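PDB 5N1P: peptidoglycan N-acetylglucosamine deacetylase from Bacillus cereus, which removes acetyl groups from N-acetylglucosamine residues of peptidoglycan by hydrolysis, releasing acetate, in a metal-dependent reaction that can use zinc, cobalt or nickel. Local coordinates for residues A[6-11]-A[160-165]. Sequence-based numbering, arbitrary orientation.
With ZN (zinc ion), chain F; 8GK (~{N}-oxidanylnaphthalene-1-carboxamide), chain E.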
loop_
_atom_site.group_PDB
_atom_site.type_symbol
_atom_site.label_atom_id
_atom_site.label_comp_id
_atom_site.label_asym_id
_atom_site.label_seq_id
_atom_site.Cartn_x
_atom_site.Cartn_y
_atom_site.Cartn_z
ATOM N N LEU A 6 -2.369 7.540 -0.124
ATOM C CA LEU A 6 -1.736 6.911 1.019
ATOM C C LEU A 6 -1.811 5.415 0.819
ATOM O O LEU A 6 -2.890 4.884 0.550
ATOM C CB LEU A 6 -2.428 7.288 2.321
ATOM C CG LEU A 6 -2.148 8.645 2.945
ATOM C CD1 LEU A 6 -3.026 8.844 4.162
ATOM C CD2 LEU A 6 -0.671 8.744 3.319
ATOM N N THR A 7 -0.687 4.730 0.947
ATOM C CA THR A 7 -0.698 3.268 0.829
ATOM C C THR A 7 -0.034 2.635 2.046
ATOM O O THR A 7 0.979 3.132 2.557
ATOM C CB THR A 7 -0.004 2.756 -0.470
ATOM O OG1 THR A 7 1.424 2.952 -0.400
ATOM C CG2 THR A 7 -0.569 3.471 -1.708
ATOM N N PHE A 8 -0.623 1.543 2.521
ATOM C CA PHE A 8 -0.172 0.907 3.750
ATOM C C PHE A 8 0.114 -0.551 3.484
ATOM O O PHE A 8 -0.783 -1.292 3.104
ATOM C CB PHE A 8 -1.223 1.035 4.853
ATOM C CG PHE A 8 -1.540 2.449 5.213
ATOM C CD1 PHE A 8 -0.733 3.133 6.102
ATOM C CD2 PHE A 8 -2.618 3.106 4.627
ATOM C CE1 PHE A 8 -1.003 4.465 6.436
ATOM C CE2 PHE A 8 -2.899 4.436 4.955
ATOM C CZ PHE A 8 -2.081 5.115 5.854
ATOM N N ASP A 9 1.359 -0.948 3.709
ATOM C CA ASP A 9 1.842 -2.305 3.448
ATOM C C ASP A 9 1.963 -3.167 4.705
ATOM O O ASP A 9 2.179 -2.650 5.807
ATOM C CB ASP A 9 3.239 -2.270 2.813
ATOM C CG ASP A 9 3.246 -1.801 1.370
ATOM O OD1 ASP A 9 2.182 -1.460 0.833
ATOM O OD2 ASP A 9 4.362 -1.766 0.774
ATOM N N ASP A 10 1.857 -4.480 4.494
ATOM C CA ASP A 10 2.301 -5.552 5.403
ATOM C C ASP A 10 1.219 -5.990 6.389
ATOM O O ASP A 10 1.449 -6.904 7.184
ATOM C CB ASP A 10 3.571 -5.195 6.204
ATOM C CG ASP A 10 4.801 -4.916 5.330
ATOM O OD1 ASP A 10 4.810 -5.222 4.123
ATOM O OD2 ASP A 10 5.802 -4.400 5.877
ATOM N N GLY A 11 0.043 -5.374 6.331
ATOM C CA GLY A 11 -1.025 -5.713 7.258
ATOM C C GLY A 11 -1.987 -6.795 6.772
ATOM O O GLY A 11 -1.688 -7.537 5.820
ATOM N N ILE A 160 2.197 7.352 -1.580
ATOM C CA ILE A 160 3.000 7.401 -0.367
ATOM C C ILE A 160 3.118 6.031 0.300
ATOM O O ILE A 160 2.106 5.408 0.627
ATOM C CB ILE A 160 2.400 8.397 0.631
ATOM C CG1 ILE A 160 2.317 9.785 -0.014
ATOM C CG2 ILE A 160 3.222 8.417 1.908
ATOM C CD1 ILE A 160 1.299 10.686 0.640
ATOM N N LEU A 161 4.350 5.578 0.516
ATOM C CA LEU A 161 4.618 4.286 1.142
ATOM C C LEU A 161 4.687 4.392 2.657
ATOM O O LEU A 161 5.564 5.075 3.207
ATOM C CB LEU A 161 5.934 3.684 0.623
ATOM C CG LEU A 161 6.392 2.415 1.351
ATOM C CD1 LEU A 161 5.431 1.238 1.112
ATOM C CD2 LEU A 161 7.824 2.039 0.967
ATOM N N MET A 162 3.752 3.710 3.314
ATOM C CA MET A 162 3.755 3.570 4.761
ATOM C C MET A 162 3.418 2.125 5.129
ATOM O O MET A 162 3.081 1.311 4.267
ATOM C CB MET A 162 2.760 4.533 5.410
ATOM C CG MET A 162 3.082 5.967 5.104
ATOM S SD MET A 162 1.973 7.128 5.882
ATOM C CE MET A 162 2.524 6.991 7.578
ATOM N N HIS A 163 3.519 1.817 6.416
ATOM C CA HIS A 163 3.276 0.464 6.902
ATOM C C HIS A 163 2.395 0.535 8.129
ATOM O O HIS A 163 2.817 1.078 9.154
ATOM C CB HIS A 163 4.606 -0.248 7.224
ATOM C CG HIS A 163 5.541 -0.340 6.056
ATOM N ND1 HIS A 163 6.366 0.696 5.674
ATOM C CD2 HIS A 163 5.769 -1.344 5.174
ATOM C CE1 HIS A 163 7.068 0.332 4.615
ATOM N NE2 HIS A 163 6.720 -0.900 4.289
ATOM N N ASP A 164 1.173 0.006 8.050
ATOM C CA ASP A 164 0.248 0.166 9.178
ATOM C C ASP A 164 0.525 -0.825 10.309
ATOM O O ASP A 164 -0.158 -0.790 11.328
ATOM C CB ASP A 164 -1.224 0.082 8.729
ATOM C CG ASP A 164 -1.569 -1.222 8.017
ATOM O OD1 ASP A 164 -0.753 -1.686 7.200
ATOM O OD2 ASP A 164 -2.676 -1.764 8.260
ATOM N N ILE A 165 1.557 -1.653 10.160
ATOM C CA ILE A 165 1.916 -2.604 11.212
ATOM C C ILE A 165 2.849 -1.976 12.242
ATOM O O ILE A 165 3.217 -2.618 13.221
ATOM C CB ILE A 165 2.574 -3.864 10.632
ATOM C CG1 ILE A 165 3.791 -3.494 9.789
ATOM C CG2 ILE A 165 1.549 -4.622 9.822
ATOM C CD1 ILE A 165 4.753 -4.650 9.559
HETATM ZN ZN ZN F . 6.397 -5.088 2.672
HETATM C C1 8GK E . 8.182 -3.151 1.185
HETATM C C2 8GK E . 9.568 -2.635 0.986
HETATM C C3 8GK E . 10.568 -3.095 1.830
HETATM C C4 8GK E . 11.874 -2.648 1.658
HETATM C C5 8GK E . 12.183 -1.750 0.636
HETATM C C6 8GK E . 11.178 -1.293 -0.211
HETATM C C7 8GK E . 9.871 -1.742 -0.036
HETATM C C8 8GK E . 12.863 -3.112 2.515
HETATM C C9 8GK E . 12.560 -4.007 3.538
HETATM C C10 8GK E . 11.254 -4.450 3.708
HETATM C C11 8GK E . 10.263 -3.992 2.850
HETATM O O12 8GK E . 7.997 -4.327 0.940
HETATM N N13 8GK E . 7.201 -2.376 1.644
HETATM O O14 8GK E . 6.235 -2.984 2.444
HETATM O O HOH W 1 -1.413 -3.283 5.083
HETATM O O HOH W 2 7.763 -4.353 4.363
#
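Met162 lies alongside the Phe8 ring and points the same way, its CB packing 3.8 Å from Phe8 CD1. Its chain runs on extended through chi2, which carries SD to 4.0 Å from Leu6 CD2. Measured from the ring centroid, SD lies 54° off the normal, an oblique Met-aromatic contact. Helix 167-182 covers this apolar face, Ile176 touching Met162 and Val173 touching Phe8.

Strands 2-9 and 157-163 are parallel neighbours in the central sheet of the NodB homology domain, and their backbones are stitched by Thr7 N to Ile160 O, Met162 N to Thr7 O and Asp9 N to Met162 O. Ile160 O accepts twice, because chi1 of Thr7 (71°) sets OG1 between the backbone N and the carbonyl carbon; OG1 then donates at 2.7 Å to Ile160 O from above the carbonyl plane. Arg97 also bonds Thr7 OG1 and forms a salt bridge with Asp9 OD1.

On the face shared by Thr7, Leu161, Asp9 and His163, the inferred proton acceptor Asp9 and proton donor His163 converge on the hydroxamate inhibitor. His163 NE2 and Asp9 OD2 each approach inhibitor O14 to 2.8 Å, while Leu161 CD1 packs against Asp9 OD2. Beyond the strand end, Asp10 binds zinc through OD1 at 2.2 Å; His59 and His63 complete the protein ligands. Its other oxygen, OD2, comes 3.1 Å from His163 CD2, with carboxylate and imidazole planes 44° apart, and accepts from a zinc-bound water.

His163 ND1 is bonded to Asp130, a second-shell carboxylate that would hold the imidazole in its orientation. The parallel strands bring Asp9 and His163 to the same face, where both approach the zinc-bound inhibitor oxygen O14, an arrangement consistent with metal-assisted acid-base hydrolysis of the acetamide.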